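Local coordinates for protein kinase (Staphylococcus aureus subsp. aureus Mu50, PDB 3PY9), which is the extracellular region of the Ser/Thr kinase PrkC, which probably senses muropeptides through its PASTA domains to control the kinase across the membrane, at residues 50-53 / 57-60; 87-92 / 100-105; 147-152 / 159-164; 219-224 / 283-288. All coordinates share one frame; numbering follows the deposited sequence.

All four contacts lie in series along an elongated single chain, one in each domain: three PASTA domains and then a C-terminal PASTA-like domain. Contact 1 and contact 4 are surface contacts, about 107 Å apart between centres. Contacts 2 and 3 are partly buried and closest of all to each other, nearest atoms about 16 Å apart. Both belong to helix packing inside a PASTA domain, against a strand in contact 2 and against a preceding loop in contact 3. Contact 1 sets the start of a strand-connecting loop against its middle, and contact 4 joins two strands of different sheets. Chemistry follows place: apolar contacts in 1 to 3, an added salt bridge in 4.

Contact 1 of 4, residues 50-53 / 57-60; sequences TTPN and RVER
Pro-52 and Val-58 meet through one carbon each: CG of the proline ring lies 4.4 Å from CG2 of the valine. The same Pro-52 CG lies 4.4 Å from Arg-57 O, so the ring is bordered by a methyl and by a backbone carbonyl oxygen. Both distances are at the long end of van der Waals contact, and only 78 Å² is buried in all, with Pro-52 contributing about half. The apolar side of the contact is the fuller one, since Pro-52 and Val-58 both touch Thr-9 and Pro-52 also touches Val-64 of strand 63-69. Pro-52 follows a cis peptide bond, which folds the chain sharply as it leaves strand 47-51. The turn is braced within its own segment: Thr-50 OG1 donates to Pro-52 O over 2.7 Å, the donor tilted 20° from the carbonyl plane. A chi1 of 66° sets OG1 between the backbone N and the carbonyl carbon of Thr-50, on the side from which it reaches Pro-52 O. The solvent side is looser. Arg-57 turns its CB away from the proline, and its side chain comes no nearer than 7.3 Å to segment 50-53, so its share of the contact comes from the backbone. The start of the connection between strands 47-51 and 63-69 thus lies lightly against its middle; these two strands pair antiparallel in the three-stranded mixed sheet of a PASTA domain.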
loop_
_atom_site.group_PDB
_atom_site.type_symbol
_atom_site.label_atom_id
_atom_site.label_comp_id
_atom_site.label_asym_id
_atom_site.label_seq_id
_atom_site.Cartn_x
_atom_site.Cartn_y
_atom_site.Cartn_z
ATOM N N THR A 50 -39.139 28.453 23.561
ATOM C CA THR A 50 -39.850 29.734 23.551
ATOM C C THR A 50 -39.560 30.550 24.806
ATOM O O THR A 50 -39.149 30.009 25.817
ATOM C CB THR A 50 -41.390 29.608 23.334
ATOM O OG1 THR A 50 -42.001 28.944 24.446
ATOM C CG2 THR A 50 -41.726 28.883 22.004
ATOM N N THR A 51 -39.738 31.862 24.695
ATOM C CA THR A 51 -39.732 32.756 25.840
ATOM C C THR A 51 -40.954 33.657 25.774
ATOM O O THR A 51 -41.086 34.434 24.825
ATOM C CB THR A 51 -38.455 33.619 25.919
ATOM O OG1 THR A 51 -37.314 32.756 25.857
ATOM C CG2 THR A 51 -38.418 34.374 27.235
ATOM N N PRO A 52 -41.849 33.560 26.784
ATOM C CA PRO A 52 -41.826 32.621 27.926
ATOM C C PRO A 52 -41.889 31.151 27.490
ATOM O O PRO A 52 -42.347 30.861 26.370
ATOM C CB PRO A 52 -43.115 32.975 28.693
ATOM C CG PRO A 52 -43.406 34.349 28.307
ATOM C CD PRO A 52 -42.996 34.479 26.868
ATOM N N ASN A 53 -41.436 30.246 28.365
ATOM C CA ASN A 53 -41.603 28.794 28.160
ATOM C C ASN A 53 -43.067 28.374 28.195
ATOM O O ASN A 53 -43.902 29.082 28.768
ATOM C CB ASN A 53 -40.865 27.990 29.232
ATOM C CG ASN A 53 -39.390 28.301 29.297
ATOM O OD1 ASN A 53 -38.679 28.305 28.284
ATOM N ND2 ASN A 53 -38.907 28.526 30.507
ATOM N N ARG A 57 -46.645 32.012 32.804
ATOM C CA ARG A 57 -47.713 33.023 32.838
ATOM C C ARG A 57 -47.479 34.143 31.819
ATOM O O ARG A 57 -46.339 34.545 31.583
ATOM C CB ARG A 57 -47.833 33.608 34.252
ATOM C CG ARG A 57 -49.168 34.309 34.528
ATOM C CD ARG A 57 -49.075 35.438 35.602
ATOM N NE ARG A 57 -50.096 36.476 35.345
ATOM C CZ ARG A 57 -51.396 36.407 35.673
ATOM N NH1 ARG A 57 -51.903 35.357 36.308
ATOM N NH2 ARG A 57 -52.203 37.416 35.367
ATOM N N VAL A 58 -48.565 34.627 31.215
ATOM C CA VAL A 58 -48.505 35.645 30.184
ATOM C C VAL A 58 -49.779 36.511 30.248
ATOM O O VAL A 58 -50.783 36.075 30.810
ATOM C CB VAL A 58 -48.280 34.969 28.794
ATOM C CG1 VAL A 58 -49.586 34.509 28.151
ATOM C CG2 VAL A 58 -47.487 35.862 27.883
ATOM N N GLU A 59 -49.735 37.736 29.717
ATOM C CA GLU A 59 -50.938 38.589 29.634
ATOM C C GLU A 59 -51.346 38.900 28.200
ATOM O O GLU A 59 -50.535 38.793 27.279
ATOM C CB GLU A 59 -50.787 39.882 30.454
ATOM C CG GLU A 59 -50.693 39.645 31.960
ATOM C CD GLU A 59 -50.740 40.924 32.792
ATOM O OE1 GLU A 59 -51.097 42.004 32.237
ATOM O OE2 GLU A 59 -50.418 40.847 34.010
ATOM N N ARG A 60 -52.617 39.272 28.022
ATOM C CA ARG A 60 -53.227 39.469 26.701
ATOM C C ARG A 60 -52.360 40.405 25.878
ATOM O O ARG A 60 -52.008 41.496 26.322
ATOM C CB ARG A 60 -54.663 40.030 26.842
ATOM C CG ARG A 60 -55.495 40.138 25.533
ATOM C CD ARG A 60 -57.034 40.346 25.820
ATOM N NE ARG A 60 -57.696 39.171 26.449
ATOM C CZ ARG A 60 -58.120 39.108 27.721
ATOM N NH1 ARG A 60 -57.981 40.146 28.546
ATOM N NH2 ARG A 60 -58.694 38.007 28.182
#

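Contact 2 of 4, residues 87-92 / 100-105; sequences EALQKL and VTIEKV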
loop_
_atom_site.group_PDB
_atom_site.type_symbol
_atom_site.label_atom_id
_atom_site.label_comp_id
_atom_site.label_asym_id
_atom_site.label_seq_id
_atom_site.Cartn_x
_atom_site.Cartn_y
_atom_site.Cartn_z
ATOM N N GLU A 87 -1.770 12.634 16.606
ATOM C CA GLU A 87 -1.963 13.778 15.690
ATOM C C GLU A 87 -3.380 13.743 15.086
ATOM O O GLU A 87 -4.082 14.754 15.056
ATOM C CB GLU A 87 -0.883 13.823 14.590
ATOM C CG GLU A 87 -0.890 15.099 13.684
ATOM C CD GLU A 87 0.181 15.072 12.568
ATOM O OE1 GLU A 87 0.972 14.117 12.499
ATOM O OE2 GLU A 87 0.258 16.019 11.757
ATOM N N ALA A 88 -3.786 12.556 14.641
ATOM C CA ALA A 88 -5.105 12.325 14.057
ATOM C C ALA A 88 -6.256 12.754 14.986
ATOM O O ALA A 88 -7.218 13.381 14.542
ATOM C CB ALA A 88 -5.245 10.866 13.699
ATOM N N LEU A 89 -6.133 12.394 16.266
ATOM C CA LEU A 89 -7.172 12.618 17.269
ATOM C C LEU A 89 -7.247 14.086 17.653
ATOM O O LEU A 89 -8.341 14.663 17.744
ATOM C CB LEU A 89 -6.924 11.749 18.509
ATOM C CG LEU A 89 -7.240 10.243 18.455
ATOM C CD1 LEU A 89 -6.764 9.538 19.718
ATOM C CD2 LEU A 89 -8.728 9.996 18.249
ATOM N N GLN A 90 -6.076 14.683 17.872
ATOM C CA GLN A 90 -5.964 16.116 18.131
ATOM C C GLN A 90 -6.636 16.912 17.010
ATOM O O GLN A 90 -7.495 17.742 17.280
ATOM C CB GLN A 90 -4.495 16.530 18.330
ATOM C CG GLN A 90 -3.901 16.113 19.699
ATOM C CD GLN A 90 -2.373 16.362 19.834
ATOM O OE1 GLN A 90 -1.715 16.829 18.899
ATOM N NE2 GLN A 90 -1.815 16.040 21.017
ATOM N N LYS A 91 -6.271 16.627 15.758
ATOM C CA LYS A 91 -6.846 17.301 14.585
ATOM C C LYS A 91 -8.369 17.183 14.528
ATOM O O LYS A 91 -9.050 18.059 13.981
ATOM C CB LYS A 91 -6.234 16.740 13.297
ATOM C CG LYS A 91 -6.646 17.458 12.011
ATOM C CD LYS A 91 -5.712 18.622 11.694
ATOM C CE LYS A 91 -6.381 19.652 10.764
ATOM N NZ LYS A 91 -5.504 20.853 10.548
ATOM N N LEU A 92 -8.894 16.090 15.078
ATOM C CA LEU A 92 -10.337 15.874 15.176
ATOM C C LEU A 92 -10.964 16.699 16.304
ATOM O O LEU A 92 -11.970 17.386 16.087
ATOM C CB LEU A 92 -10.653 14.384 15.329
ATOM C CG LEU A 92 -10.618 13.620 13.999
ATOM C CD1 LEU A 92 -10.537 12.113 14.205
ATOM C CD2 LEU A 92 -11.828 13.978 13.148
ATOM N N VAL A 100 -14.823 9.415 18.793
ATOM C CA VAL A 100 -13.949 8.688 17.871
ATOM C C VAL A 100 -13.562 7.349 18.452
ATOM O O VAL A 100 -13.028 7.265 19.553
ATOM C CB VAL A 100 -12.687 9.499 17.489
ATOM C CG1 VAL A 100 -11.883 8.773 16.426
ATOM C CG2 VAL A 100 -13.077 10.889 16.981
ATOM N N THR A 101 -13.864 6.293 17.710
ATOM C CA THR A 101 -13.472 4.953 18.106
ATOM C C THR A 101 -12.291 4.476 17.238
ATOM O O THR A 101 -12.279 4.699 16.041
ATOM C CB THR A 101 -14.672 3.986 18.056
ATOM O OG1 THR A 101 -15.353 4.145 16.813
ATOM C CG2 THR A 101 -15.671 4.307 19.173
ATOM N N ILE A 102 -11.289 3.869 17.871
ATOM C CA ILE A 102 -10.156 3.255 17.173
ATOM C C ILE A 102 -10.321 1.744 17.008
ATOM O O ILE A 102 -10.769 1.045 17.912
ATOM C CB ILE A 102 -8.810 3.504 17.889
ATOM C CG1 ILE A 102 -8.683 4.964 18.350
ATOM C CG2 ILE A 102 -7.604 3.030 16.999
ATOM C CD1 ILE A 102 -8.400 5.973 17.234
ATOM N N GLU A 103 -9.927 1.269 15.829
ATOM C CA GLU A 103 -9.868 -0.148 15.464
ATOM C C GLU A 103 -8.481 -0.417 14.916
ATOM O O GLU A 103 -8.019 0.287 14.011
ATOM C CB GLU A 103 -10.840 -0.415 14.325
ATOM C CG GLU A 103 -12.262 -0.121 14.640
ATOM C CD GLU A 103 -13.052 -1.386 14.741
ATOM O OE1 GLU A 103 -12.779 -2.274 13.890
ATOM O OE2 GLU A 103 -13.921 -1.491 15.654
ATOM N N LYS A 104 -7.821 -1.429 15.456
ATOM C CA LYS A 104 -6.485 -1.785 15.006
ATOM C C LYS A 104 -6.553 -2.891 13.963
ATOM O O LYS A 104 -7.225 -3.907 14.161
ATOM C CB LYS A 104 -5.609 -2.194 16.188
ATOM C CG LYS A 104 -5.398 -1.064 17.195
ATOM C CD LYS A 104 -4.607 -1.512 18.414
ATOM C CE LYS A 104 -3.989 -0.297 19.121
ATOM N NZ LYS A 104 -3.228 -0.643 20.360
ATOM N N VAL A 105 -5.872 -2.679 12.842
ATOM C CA VAL A 105 -5.867 -3.650 11.764
ATOM C C VAL A 105 -4.465 -3.685 11.200
ATOM O O VAL A 105 -3.732 -2.710 11.275
ATOM C CB VAL A 105 -6.872 -3.264 10.606
ATOM C CG1 VAL A 105 -8.336 -3.425 11.046
ATOM C CG2 VAL A 105 -6.619 -1.861 10.090
#
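Leu-89 and Leu-92 of helix 85-93 rest on Val-100 of strand 100-105, the helix-on-sheet packing of a PASTA domain. The short segments run nearly antiparallel, 164° apart, with their axes 10.8 Å from each other at closest approach. Such a separation is bridged by side-chain ends. Both leucines hold CG anti to the carbonyl carbon, and each extends a single methyl to the strand. Val-100 answers with its two branches: CG1, anti to its backbone N, meets Leu-89 CD2 at 3.8 Å, whereas CG2 meets Leu-92 CD1 at 4.0 Å. The valine is thereby shared between residues three apart on the helix, and its side chain crosses each leucine obliquely. Leu-92, the buried member, also touches Leu-135 of the neighbouring strand 133-138, as does Val-100, which carries the apolar layer on to the next strand. Strand 100-105 is paired to 133-138, with Thr-101 OG1 hydrogen-bonded to Ile-133 O. Further along, Ile-102 does not direct its CB at the helix; CG1 stands anti to the carbonyl carbon (chi1 -44°), and chi2 of -75° turns the terminal methyl CD1 so that it ends 4.2 Å from Leu-89 CD2.

Contact 3 of 4, residues 147-152 / 159-164; sequences EDFEHK and KALEEK
Helix 154-162 of the third PASTA domain packs against the loop that leads into it from strand 143-146, and Phe-149 is the main side chain of that loop to meet the helix. Its ring reaches Ala-160 with CZ, 3.6 Å from CB, and CE2 of the ring lies 3.9 Å from the same methyl; this approach is oblique to the ring plane. Leu-161 comes instead to the ring edge, near the plane, its CG 4.1 Å from Phe-149 CE2, and the two side chains run alongside each other, pointing opposite ways. The phenyl group is sent across to the helix by a chi1 of -81°, with CG anti to the carbonyl carbon. One ring face is overlain within the loop by Glu-147 CG, 4.0 Å above the plane and offset toward the rim. Glu-147 adds a backbone contact, its N lying 3.9 Å from Leu-161 CD2. Polar bonds shape the loop. Asp-148, whose CB points away from the helix, accepts at OD1 from Glu-150 N at 3.0 Å, nearly straight at 166°, forming an Asx turn, and a type II beta turn from Phe-149 to Lys-152 follows. Gln-186 grips the loop as well, through Phe-149 N and Glu-147 O. Leu-161, buried, continues inward to Val-146, Val-168 and Phe-201. Chemically, then, the interface is divided: the union of helix and loop is apolar and without directional bonds, while the loop conformation that presents Phe-149 probably owes much to hydrogen bonding.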
loop_
_atom_site.group_PDB
_atom_site.type_symbol
_atom_site.label_atom_id
_atom_site.label_comp_id
_atom_site.label_asym_id
_atom_site.label_seq_id
_atom_site.Cartn_x
_atom_site.Cartn_y
_atom_site.Cartn_z
ATOM N N GLU A 147 10.063 -20.160 7.977
ATOM C CA GLU A 147 10.692 -21.412 8.357
ATOM C C GLU A 147 12.040 -21.635 7.655
ATOM O O GLU A 147 12.160 -21.495 6.425
ATOM C CB GLU A 147 9.768 -22.604 8.129
ATOM C CG GLU A 147 10.358 -23.871 8.760
ATOM C CD GLU A 147 9.511 -25.104 8.580
ATOM O OE1 GLU A 147 8.396 -25.008 8.019
ATOM O OE2 GLU A 147 9.956 -26.167 9.038
ATOM N N ASP A 148 13.047 -21.973 8.463
ATOM C CA ASP A 148 14.405 -22.202 7.978
ATOM C C ASP A 148 14.481 -23.597 7.405
ATOM O O ASP A 148 14.373 -24.588 8.129
ATOM C CB ASP A 148 15.387 -22.041 9.131
ATOM C CG ASP A 148 16.845 -22.088 8.700
ATOM O OD1 ASP A 148 17.164 -22.515 7.557
ATOM O OD2 ASP A 148 17.678 -21.694 9.551
ATOM N N PHE A 149 14.645 -23.661 6.091
ATOM C CA PHE A 149 14.697 -24.919 5.363
ATOM C C PHE A 149 16.110 -25.231 4.825
ATOM O O PHE A 149 16.260 -26.061 3.914
ATOM C CB PHE A 149 13.716 -24.886 4.190
ATOM C CG PHE A 149 12.264 -25.172 4.565
ATOM C CD1 PHE A 149 11.860 -26.455 4.938
ATOM C CD2 PHE A 149 11.301 -24.161 4.488
ATOM C CE1 PHE A 149 10.513 -26.729 5.245
ATOM C CE2 PHE A 149 9.964 -24.417 4.796
ATOM C CZ PHE A 149 9.565 -25.701 5.181
ATOM N N GLU A 150 17.139 -24.576 5.362
ATOM C CA GLU A 150 18.477 -24.812 4.832
ATOM C C GLU A 150 18.810 -26.293 4.932
ATOM O O GLU A 150 18.535 -26.916 5.953
ATOM C CB GLU A 150 19.527 -23.900 5.468
ATOM C CG GLU A 150 19.541 -22.520 4.795
ATOM C CD GLU A 150 20.709 -21.624 5.194
ATOM O OE1 GLU A 150 21.413 -21.915 6.192
ATOM O OE2 GLU A 150 20.905 -20.601 4.507
ATOM N N HIS A 151 19.343 -26.849 3.845
ATOM C CA HIS A 151 19.681 -28.277 3.740
ATOM C C HIS A 151 18.476 -29.214 3.731
ATOM O O HIS A 151 18.628 -30.415 3.988
ATOM C CB HIS A 151 20.669 -28.743 4.832
ATOM C CG HIS A 151 21.992 -28.043 4.808
ATOM N ND1 HIS A 151 22.416 -27.273 3.746
ATOM C CD2 HIS A 151 23.005 -28.031 5.708
ATOM C CE1 HIS A 151 23.618 -26.790 4.008
ATOM N NE2 HIS A 151 24.001 -27.240 5.189
ATOM N N LYS A 152 17.286 -28.689 3.460
ATOM C CA LYS A 152 16.110 -29.546 3.301
ATOM C C LYS A 152 15.640 -29.483 1.847
ATOM O O LYS A 152 16.280 -28.835 1.017
ATOM C CB LYS A 152 15.001 -29.173 4.302
ATOM C CG LYS A 152 15.399 -29.353 5.770
ATOM C CD LYS A 152 14.876 -30.663 6.373
ATOM C CE LYS A 152 15.873 -31.200 7.404
ATOM N NZ LYS A 152 15.390 -32.339 8.239
ATOM N N LYS A 159 6.619 -25.119 -1.332
ATOM C CA LYS A 159 5.221 -25.357 -1.015
ATOM C C LYS A 159 4.797 -24.847 0.372
ATOM O O LYS A 159 3.756 -24.210 0.490
ATOM C CB LYS A 159 4.845 -26.828 -1.221
ATOM C CG LYS A 159 4.227 -27.117 -2.601
ATOM C CD LYS A 159 4.276 -28.630 -2.944
ATOM C CE LYS A 159 3.519 -28.957 -4.242
ATOM N NZ LYS A 159 2.039 -28.881 -4.056
ATOM N N ALA A 160 5.602 -25.108 1.403
ATOM C CA ALA A 160 5.276 -24.652 2.760
ATOM C C ALA A 160 5.211 -23.136 2.846
ATOM O O ALA A 160 4.341 -22.592 3.522
ATOM C CB ALA A 160 6.262 -25.188 3.772
ATOM N N LEU A 161 6.118 -22.455 2.145
ATOM C CA LEU A 161 6.195 -20.990 2.233
ATOM C C LEU A 161 5.169 -20.317 1.328
ATOM O O LEU A 161 4.631 -19.259 1.680
ATOM C CB LEU A 161 7.619 -20.463 1.998
ATOM C CG LEU A 161 8.727 -20.907 2.968
ATOM C CD1 LEU A 161 10.086 -20.576 2.391
ATOM C CD2 LEU A 161 8.605 -20.279 4.339
ATOM N N GLU A 162 4.879 -20.944 0.192
ATOM C CA GLU A 162 3.780 -20.520 -0.671
ATOM C C GLU A 162 2.459 -20.477 0.109
ATOM O O GLU A 162 1.681 -19.536 -0.056
ATOM C CB GLU A 162 3.587 -21.450 -1.884
ATOM C CG GLU A 162 4.774 -21.730 -2.840
ATOM C CD GLU A 162 5.170 -20.568 -3.713
ATOM O OE1 GLU A 162 5.254 -19.440 -3.185
ATOM O OE2 GLU A 162 5.433 -20.782 -4.916
ATOM N N GLU A 163 2.221 -21.502 0.931
ATOM C CA GLU A 163 0.986 -21.642 1.712
ATOM C C GLU A 163 0.924 -20.676 2.896
ATOM O O GLU A 163 -0.090 -20.622 3.587
ATOM C CB GLU A 163 0.804 -23.070 2.259
ATOM C CG GLU A 163 1.033 -24.214 1.280
ATOM C CD GLU A 163 -0.242 -24.938 0.869
ATOM O OE1 GLU A 163 -1.214 -24.259 0.432
ATOM O OE2 GLU A 163 -0.262 -26.195 0.973
ATOM N N LYS A 164 2.018 -19.966 3.162
ATOM C CA LYS A 164 2.034 -18.915 4.190
ATOM C C LYS A 164 2.026 -17.547 3.518
ATOM O O LYS A 164 2.157 -16.515 4.187
ATOM C CB LYS A 164 3.242 -19.063 5.125
ATOM C CG LYS A 164 3.230 -20.332 5.987
ATOM C CD LYS A 164 3.109 -20.045 7.491
ATOM C CE LYS A 164 1.739 -19.481 7.916
ATOM N NZ LYS A 164 1.710 -19.009 9.369
#

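Contact 4 of 4, residues 219-224 / 283-288; sequences ESVDVP and TVAEKE
Segments 219-224 and 283-288, from strands 217-223 and 282-290, face each other in nearly opposite directions, 165° apart end to end, with Val-221 and Ala-285 nearest at 7.8 Å between CA atoms. That spacing is too wide for backbone pairing, and the contact is made by side chains between two sheets. At its middle, Val-221 CG2 meets Ala-285 CB at 3.8 Å. A chi1 of 58° places CG1 between backbone N and carbonyl carbon and gives CG2 the position that touches the alanine. At one end Pro-224 CD, on the ring, meets Val-284 CG1 at 4.0 Å. At the other, Lys-287, extended throughout beyond CG, sends NZ to Glu-219 OE1 in a salt bridge of 3.1 Å. The ammonium arrives on the syn side, 33° out of the carboxylate plane, and the two side chains cross at about a right angle, Glu-219 being bent at chi2. Val-284 and Ala-285 both face Val-277 in a classic beta bulge. Around the contact, strand 217-223 pairs antiparallel with strand 259-265, while strand 282-290 pairs with strand 272-279, whose Val-279 touches both Val-223 and Val-284.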
loop_
_atom_site.group_PDB
_atom_site.type_symbol
_atom_site.label_atom_id
_atom_site.label_comp_id
_atom_site.label_asym_id
_atom_site.label_seq_id
_atom_site.Cartn_x
_atom_site.Cartn_y
_atom_site.Cartn_z
ATOM N N GLU A 219 33.956 -20.790 -30.206
ATOM C CA GLU A 219 33.583 -19.915 -31.297
ATOM C C GLU A 219 34.508 -18.709 -31.268
ATOM O O GLU A 219 34.817 -18.182 -30.202
ATOM C CB GLU A 219 32.123 -19.484 -31.156
ATOM C CG GLU A 219 31.123 -20.607 -31.412
ATOM C CD GLU A 219 30.926 -20.939 -32.895
ATOM O OE1 GLU A 219 31.225 -20.098 -33.773
ATOM O OE2 GLU A 219 30.445 -22.053 -33.184
ATOM N N SER A 220 34.974 -18.301 -32.440
ATOM C CA SER A 220 35.777 -17.094 -32.563
ATOM C C SER A 220 34.980 -15.967 -33.205
ATOM O O SER A 220 34.268 -16.182 -34.191
ATOM C CB SER A 220 37.035 -17.368 -33.380
ATOM O OG SER A 220 38.029 -17.935 -32.558
ATOM N N VAL A 221 35.107 -14.772 -32.632
ATOM C CA VAL A 221 34.530 -13.556 -33.217
ATOM C C VAL A 221 35.569 -12.424 -33.214
ATOM O O VAL A 221 36.248 -12.203 -32.204
ATOM C CB VAL A 221 33.186 -13.123 -32.498
ATOM C CG1 VAL A 221 33.397 -12.888 -31.014
ATOM C CG2 VAL A 221 32.587 -11.896 -33.145
ATOM N N ASP A 222 35.704 -11.743 -34.350
ATOM C CA ASP A 222 36.521 -10.543 -34.443
ATOM C C ASP A 222 35.701 -9.332 -33.989
ATOM O O ASP A 222 34.724 -8.949 -34.651
ATOM C CB ASP A 222 36.971 -10.296 -35.885
ATOM C CG ASP A 222 38.049 -11.239 -36.346
ATOM O OD1 ASP A 222 38.963 -11.563 -35.555
ATOM O OD2 ASP A 222 37.980 -11.644 -37.528
ATOM N N VAL A 223 36.108 -8.721 -32.884
ATOM C CA VAL A 223 35.436 -7.514 -32.373
ATOM C C VAL A 223 36.213 -6.296 -32.836
ATOM O O VAL A 223 37.370 -6.170 -32.490
ATOM C CB VAL A 223 35.401 -7.503 -30.830
ATOM C CG1 VAL A 223 34.732 -6.219 -30.303
ATOM C CG2 VAL A 223 34.717 -8.757 -30.307
ATOM N N PRO A 224 35.583 -5.395 -33.619
ATOM C CA PRO A 224 36.221 -4.153 -34.031
ATOM C C PRO A 224 36.184 -3.079 -32.930
ATOM O O PRO A 224 35.224 -2.998 -32.141
ATOM C CB PRO A 224 35.363 -3.721 -35.213
ATOM C CG PRO A 224 34.016 -4.185 -34.859
ATOM C CD PRO A 224 34.225 -5.508 -34.185
ATOM N N THR A 283 25.012 -3.913 -29.058
ATOM C CA THR A 283 25.244 -5.218 -29.685
ATOM C C THR A 283 26.066 -5.059 -30.941
ATOM O O THR A 283 25.714 -4.288 -31.831
ATOM C CB THR A 283 23.914 -5.912 -30.034
ATOM O OG1 THR A 283 23.141 -6.062 -28.845
ATOM C CG2 THR A 283 24.133 -7.301 -30.655
ATOM N N VAL A 284 27.161 -5.802 -31.019
ATOM C CA VAL A 284 28.045 -5.743 -32.172
ATOM C C VAL A 284 27.969 -7.060 -32.965
ATOM O O VAL A 284 27.939 -7.053 -34.203
ATOM C CB VAL A 284 29.497 -5.391 -31.731
ATOM C CG1 VAL A 284 30.481 -5.549 -32.876
ATOM C CG2 VAL A 284 29.549 -3.964 -31.199
ATOM N N ALA A 285 27.935 -8.180 -32.233
ATOM C CA ALA A 285 27.872 -9.506 -32.822
ATOM C C ALA A 285 27.019 -10.450 -31.974
ATOM O O ALA A 285 26.937 -10.309 -30.759
ATOM C CB ALA A 285 29.275 -10.072 -33.000
ATOM N N GLU A 286 26.378 -11.410 -32.637
ATOM C CA GLU A 286 25.613 -12.481 -31.964
ATOM C C GLU A 286 25.537 -13.724 -32.852
ATOM O O GLU A 286 25.677 -13.628 -34.061
ATOM C CB GLU A 286 24.201 -12.024 -31.539
ATOM C CG GLU A 286 23.566 -11.006 -32.452
ATOM C CD GLU A 286 22.230 -10.477 -31.920
ATOM O OE1 GLU A 286 21.358 -10.142 -32.741
ATOM O OE2 GLU A 286 22.043 -10.414 -30.691
ATOM N N LYS A 287 25.329 -14.885 -32.238
ATOM C CA LYS A 287 25.265 -16.143 -32.969
ATOM C C LYS A 287 24.589 -17.220 -32.138
ATOM O O LYS A 287 24.812 -17.309 -30.935
ATOM C CB LYS A 287 26.672 -16.605 -33.366
ATOM C CG LYS A 287 26.716 -17.659 -34.466
ATOM C CD LYS A 287 28.138 -18.081 -34.792
ATOM C CE LYS A 287 28.115 -19.254 -35.767
ATOM N NZ LYS A 287 29.464 -19.634 -36.279
ATOM N N GLU A 288 23.755 -18.023 -32.801
ATOM C CA GLU A 288 23.215 -19.280 -32.255
ATOM C C GLU A 288 24.048 -20.463 -32.732
ATOM O O GLU A 288 24.435 -20.524 -33.897
ATOM C CB GLU A 288 21.765 -19.484 -32.700
ATOM C CG GLU A 288 20.740 -19.199 -31.621
ATOM C CD GLU A 288 19.301 -19.276 -32.123
ATOM O OE1 GLU A 288 18.461 -18.476 -31.640
ATOM O OE2 GLU A 288 19.006 -20.124 -32.994
#